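PDB 6H6X: 3-polyprenyl-4-hydroxybenzoate decarboxylase and related decarboxylases from Pelotomaculum thermopropionicum, which uses prenylated FMN to interconvert 2-furoic acid and 2,5-furandicarboxylic acid, as a reversible decarboxylase of the UbiD family. Local coordinates for residues G128-A133 against E252-F257; E239-G244 against A277-R282; Q314-V319 against I336-K341; V360-V365 against M415-T420. The protein carries 8 engineered substitutions. All coordinates share one frame; numbering follows the deposited sequence.

Interaction 1: G128-A133 against E252-F257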
loop_
_atom_site.group_PDB
_atom_site.type_symbol
_atom_site.label_atom_id
_atom_site.label_comp_id
_atom_site.label_asym_id
_atom_site.label_seq_id
_atom_site.Cartn_x
_atom_site.Cartn_y
_atom_site.Cartn_z
ATOM N N GLY B 128 25.372 3.186 20.856
ATOM C CA GLY B 128 25.016 2.896 22.235
ATOM C C GLY B 128 23.588 3.377 22.498
ATOM O O GLY B 128 22.811 3.563 21.562
ATOM N N PRO B 129 23.238 3.605 23.767
ATOM C CA PRO B 129 21.920 4.136 24.091
ATOM C C PRO B 129 21.750 5.568 23.573
ATOM O O PRO B 129 22.705 6.342 23.587
ATOM C CB PRO B 129 21.902 4.118 25.602
ATOM C CG PRO B 129 22.997 3.178 26.015
ATOM C CD PRO B 129 24.052 3.404 24.975
ATOM N N TYR B 130 20.559 5.884 23.065
ATOM C CA TYR B 130 20.255 7.218 22.551
ATOM C C TYR B 130 19.000 7.767 23.154
ATOM O O TYR B 130 18.013 7.052 23.293
ATOM C CB TYR B 130 20.062 7.185 21.042
ATOM C CG TYR B 130 21.321 7.446 20.268
ATOM C CD1 TYR B 130 22.210 6.439 20.021
ATOM C CD2 TYR B 130 21.591 8.697 19.747
ATOM C CE1 TYR B 130 23.369 6.659 19.296
ATOM C CE2 TYR B 130 22.732 8.929 19.031
ATOM C CZ TYR B 130 23.621 7.880 18.817
ATOM O OH TYR B 130 24.758 8.058 18.098
ATOM N N ILE B 131 19.051 9.045 23.504
ATOM C CA ILE B 131 17.862 9.814 23.904
ATOM C C ILE B 131 17.306 10.366 22.603
ATOM O O ILE B 131 17.995 11.107 21.926
ATOM C CB ILE B 131 18.242 10.968 24.864
ATOM C CG1 ILE B 131 18.863 10.388 26.150
ATOM C CG2 ILE B 131 17.039 11.839 25.186
ATOM C CD1 ILE B 131 19.360 11.444 27.103
ATOM N N THR B 132 16.077 9.980 22.259
ATOM C CA THR B 132 15.481 10.320 20.970
ATOM C C THR B 132 14.235 11.192 21.060
ATOM O O THR B 132 13.763 11.608 20.031
ATOM C CB THR B 132 15.090 9.070 20.192
ATOM O OG1 THR B 132 14.264 8.253 21.021
ATOM C CG2 THR B 132 16.339 8.270 19.848
ATOM N N ALA B 133 13.712 11.451 22.259
ATOM C CA ALA B 133 12.471 12.196 22.391
ATOM C C ALA B 133 12.545 13.454 23.249
ATOM O O ALA B 133 11.540 13.903 23.793
ATOM C CB ALA B 133 11.381 11.287 22.895
ATOM N N GLU B 252 33.728 15.238 19.775
ATOM C CA GLU B 252 33.929 13.809 20.034
ATOM C C GLU B 252 33.070 13.009 19.101
ATOM O O GLU B 252 32.072 13.516 18.582
ATOM C CB GLU B 252 33.612 13.456 21.484
ATOM C CG GLU B 252 34.633 14.081 22.442
ATOM C CD GLU B 252 34.324 13.896 23.919
ATOM O OE1 GLU B 252 33.334 13.216 24.296
ATOM O OE2 GLU B 252 35.088 14.468 24.724
ATOM N N VAL B 253 33.464 11.761 18.897
ATOM C CA VAL B 253 32.826 10.940 17.894
ATOM C C VAL B 253 31.429 10.544 18.385
ATOM O O VAL B 253 31.244 9.940 19.451
ATOM C CB VAL B 253 33.657 9.694 17.521
ATOM C CG1 VAL B 253 32.897 8.854 16.499
ATOM C CG2 VAL B 253 35.027 10.088 16.966
ATOM N N GLU B 254 30.440 10.917 17.589
ATOM C CA GLU B 254 29.035 10.561 17.860
ATOM C C GLU B 254 28.582 9.660 16.718
ATOM O O GLU B 254 28.866 9.921 15.531
ATOM C CB GLU B 254 28.179 11.835 17.958
ATOM C CG GLU B 254 26.702 11.621 18.266
ATOM C CD GLU B 254 25.843 11.227 17.052
ATOM O OE1 GLU B 254 24.880 10.446 17.225
ATOM O OE2 GLU B 254 26.116 11.678 15.915
ATOM N N GLY B 255 27.855 8.617 17.054
ATOM C CA GLY B 255 27.347 7.741 16.009
ATOM C C GLY B 255 28.146 6.458 15.858
ATOM O O GLY B 255 29.080 6.251 16.628
ATOM N N PRO B 256 27.769 5.585 14.911
ATOM C CA PRO B 256 26.610 5.808 14.009
ATOM C C PRO B 256 25.240 5.514 14.657
ATOM O O PRO B 256 25.151 4.989 15.784
ATOM C CB PRO B 256 26.886 4.833 12.852
ATOM C CG PRO B 256 27.648 3.702 13.494
ATOM C CD PRO B 256 28.317 4.221 14.752
ATOM N N PHE B 257 24.187 5.818 13.910
ATOM C CA PHE B 257 22.817 5.736 14.432
ATOM C C PHE B 257 21.822 5.414 13.328
ATOM O O PHE B 257 21.858 6.040 12.268
ATOM C CB PHE B 257 22.507 7.093 15.093
ATOM C CG PHE B 257 21.135 7.215 15.688
ATOM C CD1 PHE B 257 20.844 6.624 16.901
ATOM C CD2 PHE B 257 20.126 7.945 15.041
ATOM C CE1 PHE B 257 19.586 6.744 17.467
ATOM C CE2 PHE B 257 18.890 8.094 15.629
ATOM C CZ PHE B 257 18.618 7.485 16.835
#
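Beside the prenylated FMN pocket of the Rift-related domain, Tyr130 is held by Phe257 over one face of its ring and by Glu254 at its hydroxyl end. Phe257 CD1 lies 3.3 Å above the plane of the Tyr130 ring, over its centre, while Phe257 CE1 comes within 3.4 Å of Tyr130 CG. The centroids of the two rings are 4.2 Å apart and their planes meet at 42°, an oblique pairing. With CG anti to its backbone N (chi1 180°), Phe257 swings its ring across the Tyr130 face. At the far edge of its ring, Phe257 CZ meets Thr132 CG2 at 3.9 Å. Thr132 also touches the cofactor, and its OG1 is bonded to the carbonyl oxygen of Ile289. The polar link is short: Tyr130 OH donates to Glu254 OE1 at 2.5 Å. That oxygen lies near the plane of the tyrosine ring, yet the carboxylate stands almost perpendicular to the ring, and the hydroxyl meets it from 40° above the carboxylate plane. A bend at chi2 turns the Glu254 chain toward Tyr130. Gly255 N is close to the same hydroxyl but badly angled, and is bonded instead to Gln154. Glu254 OE2 forms salt bridges with Arg152, which binds prenylated FMN, and with Arg270. Gripped through both oxygens, its rotation fixed, Glu254 stands in the second shell, positioning a cofactor-binding arginine, and Tyr130 braces it from behind.

Interaction 2: E239-G244 against A277-R282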
loop_
_atom_site.group_PDB
_atom_site.type_symbol
_atom_site.label_atom_id
_atom_site.label_comp_id
_atom_site.label_asym_id
_atom_site.label_seq_id
_atom_site.Cartn_x
_atom_site.Cartn_y
_atom_site.Cartn_z
ATOM N N GLU B 239 8.155 15.091 32.334
ATOM C CA GLU B 239 8.496 13.949 33.186
ATOM C C GLU B 239 9.892 14.085 33.666
ATOM O O GLU B 239 10.169 13.838 34.814
ATOM C CB GLU B 239 8.314 12.611 32.414
ATOM C CG GLU B 239 6.875 12.286 32.049
ATOM C CD GLU B 239 6.013 11.869 33.278
ATOM O OE1 GLU B 239 6.548 11.218 34.187
ATOM O OE2 GLU B 239 4.791 12.150 33.342
ATOM N N ILE B 240 10.792 14.485 32.767
ATOM C CA ILE B 240 12.201 14.563 33.060
ATOM C C ILE B 240 12.814 15.779 32.359
ATOM O O ILE B 240 12.468 16.050 31.208
ATOM C CB ILE B 240 12.931 13.288 32.529
ATOM C CG1 ILE B 240 12.492 12.017 33.273
ATOM C CG2 ILE B 240 14.425 13.406 32.675
ATOM C CD1 ILE B 240 12.315 10.794 32.412
ATOM N N VAL B 241 13.750 16.470 33.031
ATOM C CA VAL B 241 14.526 17.562 32.458
ATOM C C VAL B 241 15.977 17.328 32.742
ATOM O O VAL B 241 16.350 17.021 33.868
ATOM C CB VAL B 241 14.124 18.945 33.011
ATOM C CG1 VAL B 241 15.181 20.015 32.735
ATOM C CG2 VAL B 241 12.768 19.358 32.465
ATOM N N ILE B 242 16.799 17.496 31.720
ATOM C CA ILE B 242 18.223 17.367 31.834
ATOM C C ILE B 242 18.754 18.710 31.420
ATOM O O ILE B 242 18.540 19.158 30.303
ATOM C CB ILE B 242 18.768 16.214 30.952
ATOM C CG1 ILE B 242 18.202 14.874 31.435
ATOM C CG2 ILE B 242 20.274 16.178 30.960
ATOM C CD1 ILE B 242 18.365 13.790 30.380
ATOM N N GLU B 243 19.469 19.344 32.344
ATOM C CA GLU B 243 20.089 20.657 32.163
ATOM C C GLU B 243 21.553 20.494 31.827
ATOM O O GLU B 243 22.212 19.610 32.343
ATOM C CB GLU B 243 19.947 21.459 33.453
ATOM C CG GLU B 243 18.514 21.552 33.997
ATOM C CD GLU B 243 18.376 22.373 35.267
ATOM O OE1 GLU B 243 19.395 22.973 35.706
ATOM O OE2 GLU B 243 17.238 22.423 35.827
ATOM N N GLY B 244 22.073 21.348 30.965
ATOM C CA GLY B 244 23.478 21.282 30.663
ATOM C C GLY B 244 23.970 22.334 29.725
ATOM O O GLY B 244 23.356 23.397 29.542
ATOM N N ALA B 277 22.599 19.008 35.722
ATOM C CA ALA B 277 21.527 18.615 36.608
ATOM C C ALA B 277 20.443 17.841 35.882
ATOM O O ALA B 277 20.296 17.956 34.681
ATOM C CB ALA B 277 20.898 19.853 37.262
ATOM N N VAL B 278 19.652 17.108 36.653
ATOM C CA VAL B 278 18.551 16.352 36.187
ATOM C C VAL B 278 17.447 16.573 37.175
ATOM O O VAL B 278 17.681 16.415 38.328
ATOM C CB VAL B 278 18.846 14.826 36.186
ATOM C CG1 VAL B 278 17.581 14.026 35.884
ATOM C CG2 VAL B 278 19.940 14.484 35.187
ATOM N N THR B 279 16.229 16.890 36.724
ATOM C CA THR B 279 15.059 16.947 37.609
ATOM C C THR B 279 13.965 16.136 37.002
ATOM O O THR B 279 13.858 16.009 35.774
ATOM C CB THR B 279 14.547 18.414 37.887
ATOM O OG1 THR B 279 13.811 18.927 36.770
ATOM C CG2 THR B 279 15.705 19.374 38.144
ATOM N N HIS B 280 13.121 15.582 37.845
ATOM C CA HIS B 280 12.060 14.761 37.358
ATOM C C HIS B 280 10.918 14.687 38.295
ATOM O O HIS B 280 11.054 14.989 39.471
ATOM C CB HIS B 280 12.564 13.348 36.955
ATOM C CG HIS B 280 13.150 12.538 38.057
ATOM N ND1 HIS B 280 12.382 11.782 38.923
ATOM C CD2 HIS B 280 14.439 12.330 38.412
ATOM C CE1 HIS B 280 13.184 11.161 39.780
ATOM N NE2 HIS B 280 14.438 11.493 39.500
ATOM N N ARG B 281 9.766 14.313 37.756
ATOM C CA ARG B 281 8.678 13.864 38.572
ATOM C C ARG B 281 9.073 12.652 39.432
ATOM O O ARG B 281 9.939 11.783 39.066
ATOM C CB ARG B 281 7.508 13.406 37.730
ATOM C CG ARG B 281 6.725 14.499 37.074
ATOM C CD ARG B 281 5.610 13.889 36.310
ATOM N NE ARG B 281 4.882 14.871 35.559
ATOM C CZ ARG B 281 3.597 15.222 35.747
ATOM N NH1 ARG B 281 2.837 14.685 36.688
ATOM N NH2 ARG B 281 3.054 16.160 34.963
ATOM N N ARG B 282 8.378 12.587 40.559
ATOM C CA ARG B 282 8.365 11.412 41.388
ATOM C C ARG B 282 7.805 10.303 40.515
ATOM O O ARG B 282 6.693 10.432 39.958
ATOM C CB ARG B 282 7.456 11.639 42.615
ATOM C CG ARG B 282 7.403 10.501 43.642
ATOM C CD ARG B 282 6.807 10.959 44.976
ATOM N NE ARG B 282 7.608 12.042 45.579
ATOM C CZ ARG B 282 7.307 13.353 45.593
ATOM N NH1 ARG B 282 6.170 13.843 45.049
ATOM N NH2 ARG B 282 8.169 14.196 46.165
#
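Arg281 and Glu239 meet where strand 264-280 ends beside the start of strand 240-246, and the arginine can be followed outward from its backbone. Arg281 CB lies 4.0 Å from Glu239 O, the carbonyl that accepts from Arg281 N at 3.0 Å. With CG anti to the carbonyl carbon (chi1 -74°) the chain then runs extended to NE. Arg281 CD passes 3.5 Å from Glu239 OE2 and sits equally near OE1. Arg281 NE is likewise 3.5 Å from Glu239 OE2, but that oxygen lies over a face of the guanidinium, whose plane is only 14° from that of the carboxylate. The salt bridge is therefore one of charge alone; NE makes a weak bond to Ala238 O instead, and at the tip NH2 is bonded to Gly237 O.

Beyond this pair the two strands, neighbours in the antiparallel sheet of the Rift-related domain, bond regularly away from the cofactor, their directions 167° apart. Val241 N bonds Thr279 O at 2.8 Å and Thr279 N bonds Val241 O at 2.9 Å. Glu243 N reaches Ala277 O at 2.8 Å, whereas the return bond from Ala277 N is weak. Between them Ile242 CG1 lies 4.2 Å from Val278 CG2, the side chains side by side.

On its other flank strand 240-246 bonds to strand 184-190, where Glu239 and Ile240 both face Ile190 in a classic beta bulge. Helix 113-116 packs on Ile242, Val278 and His280, and Thr279 faces strand 105-107. The Glu239 carboxylate is held mainly from elsewhere, OE1 by Val285 N and OE2 by a salt bridge to Arg6 of helix 5-14.

Interaction 3: Q314-V319 against I336-K341. Engineered in segment 314-319: Asn315 (natural residue Ala).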
loop_
_atom_site.group_PDB
_atom_site.type_symbol
_atom_site.label_atom_id
_atom_site.label_comp_id
_atom_site.label_asym_id
_atom_site.label_seq_id
_atom_site.Cartn_x
_atom_site.Cartn_y
_atom_site.Cartn_z
ATOM N N GLN B 314 -0.866 29.172 -2.198
ATOM C CA GLN B 314 -0.424 30.462 -2.747
ATOM C C GLN B 314 -0.489 30.493 -4.254
ATOM O O GLN B 314 -0.975 31.475 -4.821
ATOM C CB GLN B 314 1.025 30.827 -2.341
ATOM C CG GLN B 314 1.164 32.062 -1.459
ATOM C CD GLN B 314 0.866 31.779 0.014
ATOM O OE1 GLN B 314 1.774 31.803 0.859
ATOM N NE2 GLN B 314 -0.407 31.493 0.328
ATOM N N ASN B 315 0.019 29.434 -4.898
ATOM C CA ASN B 315 0.110 29.402 -6.335
ATOM C C ASN B 315 -1.051 28.668 -6.970
ATOM O O ASN B 315 -1.263 28.823 -8.150
ATOM C CB ASN B 315 1.424 28.763 -6.784
ATOM C CG ASN B 315 2.640 29.583 -6.427
ATOM O OD1 ASN B 315 2.930 30.594 -7.047
ATOM N ND2 ASN B 315 3.395 29.113 -5.449
ATOM N N VAL B 316 -1.780 27.845 -6.216
ATOM C CA VAL B 316 -2.792 26.971 -6.782
ATOM C C VAL B 316 -3.974 26.943 -5.825
ATOM O O VAL B 316 -4.124 26.004 -5.009
ATOM C CB VAL B 316 -2.259 25.546 -7.060
ATOM C CG1 VAL B 316 -3.333 24.678 -7.707
ATOM C CG2 VAL B 316 -1.015 25.589 -7.938
ATOM N N PRO B 317 -4.836 27.979 -5.918
ATOM C CA PRO B 317 -5.910 28.116 -4.917
ATOM C C PRO B 317 -6.923 26.979 -4.950
ATOM O O PRO B 317 -7.625 26.750 -3.978
ATOM C CB PRO B 317 -6.579 29.467 -5.287
ATOM C CG PRO B 317 -6.083 29.815 -6.666
ATOM C CD PRO B 317 -4.730 29.172 -6.784
ATOM N N THR B 318 -6.964 26.246 -6.059
ATOM C CA THR B 318 -7.793 25.043 -6.208
ATOM C C THR B 318 -7.278 23.759 -5.447
ATOM O O THR B 318 -7.930 22.723 -5.447
ATOM C CB THR B 318 -7.915 24.731 -7.709
ATOM O OG1 THR B 318 -6.604 24.691 -8.308
ATOM C CG2 THR B 318 -8.722 25.816 -8.415
ATOM N N VAL B 319 -6.114 23.818 -4.816
ATOM C CA VAL B 319 -5.613 22.699 -3.976
ATOM C C VAL B 319 -6.594 22.305 -2.882
ATOM O O VAL B 319 -7.038 23.136 -2.158
ATOM C CB VAL B 319 -4.236 23.056 -3.362
ATOM C CG1 VAL B 319 -4.383 24.107 -2.259
ATOM C CG2 VAL B 319 -3.537 21.816 -2.840
ATOM N N ILE B 336 -0.568 15.467 -4.121
ATOM C CA ILE B 336 -1.303 16.738 -4.078
ATOM C C ILE B 336 -2.608 16.523 -4.788
ATOM O O ILE B 336 -2.586 16.066 -5.904
ATOM C CB ILE B 336 -0.517 17.883 -4.735
ATOM C CG1 ILE B 336 0.790 18.069 -3.992
ATOM C CG2 ILE B 336 -1.280 19.216 -4.669
ATOM C CD1 ILE B 336 1.703 19.047 -4.613
ATOM N N SER B 337 -3.731 16.763 -4.116
ATOM C CA SER B 337 -5.062 16.738 -4.770
ATOM C C SER B 337 -5.483 18.164 -5.108
ATOM O O SER B 337 -5.308 19.070 -4.312
ATOM C CB SER B 337 -6.130 16.081 -3.886
ATOM O OG SER B 337 -6.278 16.844 -2.751
ATOM N N ILE B 338 -5.954 18.372 -6.327
ATOM C CA ILE B 338 -6.512 19.656 -6.743
ATOM C C ILE B 338 -7.902 19.483 -7.328
ATOM O O ILE B 338 -8.248 18.429 -7.826
ATOM C CB ILE B 338 -5.629 20.349 -7.774
ATOM C CG1 ILE B 338 -5.444 19.523 -9.052
ATOM C CG2 ILE B 338 -4.288 20.742 -7.169
ATOM C CD1 ILE B 338 -4.591 20.293 -10.058
ATOM N N GLU B 339 -8.726 20.511 -7.214
ATOM C CA GLU B 339 -10.015 20.556 -7.917
ATOM C C GLU B 339 -9.680 21.342 -9.148
ATOM O O GLU B 339 -9.691 22.562 -9.131
ATOM C CB GLU B 339 -11.108 21.215 -7.068
ATOM C CG GLU B 339 -12.481 21.278 -7.734
ATOM C CD GLU B 339 -13.504 22.055 -6.868
ATOM O OE1 GLU B 339 -13.284 23.271 -6.676
ATOM O OE2 GLU B 339 -14.511 21.480 -6.358
ATOM N N LYS B 340 -9.322 20.647 -10.215
ATOM C CA LYS B 340 -8.714 21.331 -11.360
ATOM C C LYS B 340 -9.765 22.142 -12.169
ATOM O O LYS B 340 -10.813 21.601 -12.479
ATOM C CB LYS B 340 -7.974 20.328 -12.255
ATOM C CG LYS B 340 -7.369 20.965 -13.492
ATOM C CD LYS B 340 -6.268 20.135 -14.129
ATOM C CE LYS B 340 -6.807 18.852 -14.707
ATOM N NZ LYS B 340 -5.998 18.455 -15.880
ATOM N N LYS B 341 -9.457 23.407 -12.491
ATOM C CA LYS B 341 -10.299 24.286 -13.360
ATOM C C LYS B 341 -9.631 24.539 -14.712
ATOM O O LYS B 341 -10.319 24.563 -15.714
ATOM C CB LYS B 341 -10.548 25.673 -12.759
ATOM C CG LYS B 341 -10.943 25.736 -11.295
ATOM C CD LYS B 341 -12.412 25.572 -11.039
ATOM C CE LYS B 341 -12.812 26.402 -9.812
ATOM N NZ LYS B 341 -14.220 26.158 -9.396
#
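Ile338 and Val319, an antiparallel non-hydrogen-bonded pair, form the apolar centre. Ile338 CG1 falls between its own backbone N and carbonyl carbon (chi1 60°), leaving CG2 to do the touching: it lies 4.0 Å from Val319 CA and 4.1 Å from Val316 CG1. Val319 sends its own CG2 across to Ile336 CG2, 3.9 Å away, the two side chains crossing at a slant. That same Val319 methyl passes 3.6 Å from Ser337 O.

Outward from this core, Val316 to Val319 make a type I beta turn, closed by Val319 N bonding to Val316 O at 3.0 Å. The turn presents Thr318 O to Glu339 N, 2.9 Å off. The N-H points almost straight at the oxygen (178°), although the donor stands 36° above the carbonyl plane. At the rim Thr318 CB lies 3.1 Å from Glu339 O, its CG2 touches the aliphatic part of Lys341, and its OG1 is bonded to Glu345.

The turn carries the chain from helix 294-315 into strand 319-324, one of the two outermost strands of this C-terminal domain sheet within the chain. Strand 333-338 lies between that strand and strand 362-367, and helix 345-356 covers Val316, Ile336 and Ile338.

Interaction 4: V360-V365 against M415-T420. With CA (calcium ion), chain J.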
loop_
_atom_site.group_PDB
_atom_site.type_symbol
_atom_site.label_atom_id
_atom_site.label_comp_id
_atom_site.label_asym_id
_atom_site.label_seq_id
_atom_site.Cartn_x
_atom_site.Cartn_y
_atom_site.Cartn_z
ATOM N N VAL B 360 11.849 17.601 -1.116
ATOM C CA VAL B 360 10.839 16.953 -1.898
ATOM C C VAL B 360 11.459 16.588 -3.243
ATOM O O VAL B 360 12.025 17.426 -3.929
ATOM C CB VAL B 360 9.585 17.809 -2.170
ATOM C CG1 VAL B 360 8.653 17.043 -3.102
ATOM C CG2 VAL B 360 8.893 18.173 -0.855
ATOM N N LYS B 361 11.240 15.345 -3.631
ATOM C CA LYS B 361 11.980 14.700 -4.675
ATOM C C LYS B 361 11.038 14.205 -5.806
ATOM O O LYS B 361 11.437 14.046 -6.945
ATOM C CB LYS B 361 12.643 13.472 -3.988
ATOM C CG LYS B 361 13.962 13.161 -4.543
ATOM C CD LYS B 361 14.588 11.955 -3.888
ATOM C CE LYS B 361 14.894 10.964 -4.991
ATOM N NZ LYS B 361 15.805 9.880 -4.540
ATOM N N HIS B 362 9.830 13.828 -5.440
ATOM C CA HIS B 362 8.882 13.129 -6.277
ATOM C C HIS B 362 7.475 13.673 -5.873
ATOM O O HIS B 362 7.109 13.670 -4.651
ATOM C CB HIS B 362 9.017 11.676 -5.945
ATOM C CG HIS B 362 8.122 10.749 -6.718
ATOM N ND1 HIS B 362 6.795 10.529 -6.394
ATOM C CD2 HIS B 362 8.408 9.861 -7.692
ATOM C CE1 HIS B 362 6.289 9.583 -7.163
ATOM N NE2 HIS B 362 7.242 9.167 -7.975
ATOM N N VAL B 363 6.722 14.163 -6.857
ATOM C CA VAL B 363 5.424 14.780 -6.628
ATOM C C VAL B 363 4.439 14.138 -7.573
ATOM O O VAL B 363 4.716 14.067 -8.781
ATOM C CB VAL B 363 5.490 16.276 -6.892
ATOM C CG1 VAL B 363 4.172 16.976 -6.562
ATOM C CG2 VAL B 363 6.617 16.856 -6.082
ATOM N N VAL B 364 3.352 13.599 -7.047
ATOM C CA VAL B 364 2.214 13.288 -7.865
ATOM C C VAL B 364 0.970 14.145 -7.610
ATOM O O VAL B 364 0.597 14.385 -6.441
ATOM C CB VAL B 364 1.931 11.786 -8.089
ATOM C CG1 VAL B 364 2.961 10.809 -7.523
ATOM C CG2 VAL B 364 0.513 11.364 -8.010
ATOM N N VAL B 365 0.356 14.626 -8.705
ATOM C CA VAL B 365 -0.860 15.477 -8.618
ATOM C C VAL B 365 -2.058 14.652 -9.078
ATOM O O VAL B 365 -1.984 14.000 -10.084
ATOM C CB VAL B 365 -0.758 16.779 -9.458
ATOM C CG1 VAL B 365 -2.014 17.655 -9.278
ATOM C CG2 VAL B 365 0.475 17.568 -9.077
ATOM N N MET B 415 11.392 14.594 -9.716
ATOM C CA MET B 415 10.438 14.227 -10.739
ATOM C C MET B 415 9.035 14.671 -10.346
ATOM O O MET B 415 8.616 14.512 -9.172
ATOM C CB MET B 415 10.466 12.730 -10.952
ATOM C CG MET B 415 9.547 12.267 -12.051
ATOM S SD MET B 415 9.841 10.590 -12.625
ATOM C CE MET B 415 9.883 9.785 -11.052
ATOM N N GLY B 416 8.287 15.181 -11.302
ATOM C CA GLY B 416 6.859 15.526 -11.142
ATOM C C GLY B 416 5.999 14.727 -12.106
ATOM O O GLY B 416 6.387 14.522 -13.271
ATOM N N ILE B 417 4.866 14.234 -11.612
ATOM C CA ILE B 417 3.914 13.424 -12.337
ATOM C C ILE B 417 2.486 14.051 -12.268
ATOM O O ILE B 417 1.900 14.272 -11.161
ATOM C CB ILE B 417 3.857 11.987 -11.794
ATOM C CG1 ILE B 417 5.240 11.289 -11.940
ATOM C CG2 ILE B 417 2.856 11.170 -12.534
ATOM C CD1 ILE B 417 5.298 9.879 -11.340
ATOM N N ASP B 418 1.895 14.294 -13.438
ATOM C CA ASP B 418 0.509 14.829 -13.526
ATOM C C ASP B 418 -0.408 13.708 -13.772
ATOM O O ASP B 418 -0.449 13.188 -14.888
ATOM C CB ASP B 418 0.376 15.770 -14.732
ATOM C CG ASP B 418 -1.019 16.408 -14.829
ATOM O OD1 ASP B 418 -1.982 15.992 -14.142
ATOM O OD2 ASP B 418 -1.111 17.325 -15.626
ATOM N N ALA B 419 -1.110 13.250 -12.745
ATOM C CA ALA B 419 -2.000 12.151 -12.909
ATOM C C ALA B 419 -3.462 12.651 -12.782
ATOM O O ALA B 419 -4.305 11.942 -12.232
ATOM C CB ALA B 419 -1.699 11.093 -11.851
ATOM N N THR B 420 -3.723 13.875 -13.244
ATOM C CA THR B 420 -5.093 14.362 -13.376
ATOM C C THR B 420 -5.715 14.007 -14.726
ATOM O O THR B 420 -5.031 13.848 -15.742
ATOM C CB THR B 420 -5.165 15.892 -13.145
ATOM O OG1 THR B 420 -4.493 16.606 -14.189
ATOM C CG2 THR B 420 -4.494 16.223 -11.815
HETATM CA CA CA J . -2.605 13.409 -16.770
HETATM O O HOH W 1 -3.417 15.819 -17.584
#
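His362 and Met415 both hold CG anti to the backbone N (chi1 -179° and -177°), which lays their side chains alongside each other, pointing the same way. A bend at chi3 of Met415 (49°) then brings its CE to 3.7 Å from His362 CD2. Further along, His362 NE2 is 4.0 Å from Ile417 CD1, slanting across. The ring of His362 is also stacked with that of His333.

Behind these groups run two parallel strands paired from His362-Met415 to Val365-Asp418. Backbone bonds alternate between them, Ile417 N to Val363 O at 2.8 Å being one of five. Both strands belong to the mixed sheet of the UbiD C-terminal domain, between helix 345-356 on the Val363 and Val365 face and helix 375-385 on the Val364 face.

At Asp418 the chain folds into an Asx turn: Asp418 OD1 accepts from Thr420 N at 2.9 Å, nearly along its C-O axis, and from Thr420 OG1 at 2.6 Å through its syn lone pair. The backbone then presents two carbonyls to the calcium ion, Asp418 O at 2.9 Å and Thr420 O at 2.7 Å. A water, Arg385 O and Asp391 OD2 are the other ligands of the ion.

From the N terminus, interaction 1 opens at 128-133 and closes at 252-257, a long loop holding much of the cofactor-binding Rift-related domain. Interaction 2 opens inside that loop, at 239-244, and closes beyond it at 277-282, so the two cross. They touch where Ile131 CD1 packs on Ile242 CD1, and both reach one antiparallel sheet. In the C-terminal domain, interaction 3, its centre about 42 Å from that of interaction 1, closes the short hairpin of strands 319-324 and 333-338. Interaction 4, following in series, closes a longer loop holding helix 375-385 and strand 392-395. Segments 314-319, 336-341, 360-365 and 415-420 thus follow one another across a single sheet, the last carrying calcium ligands.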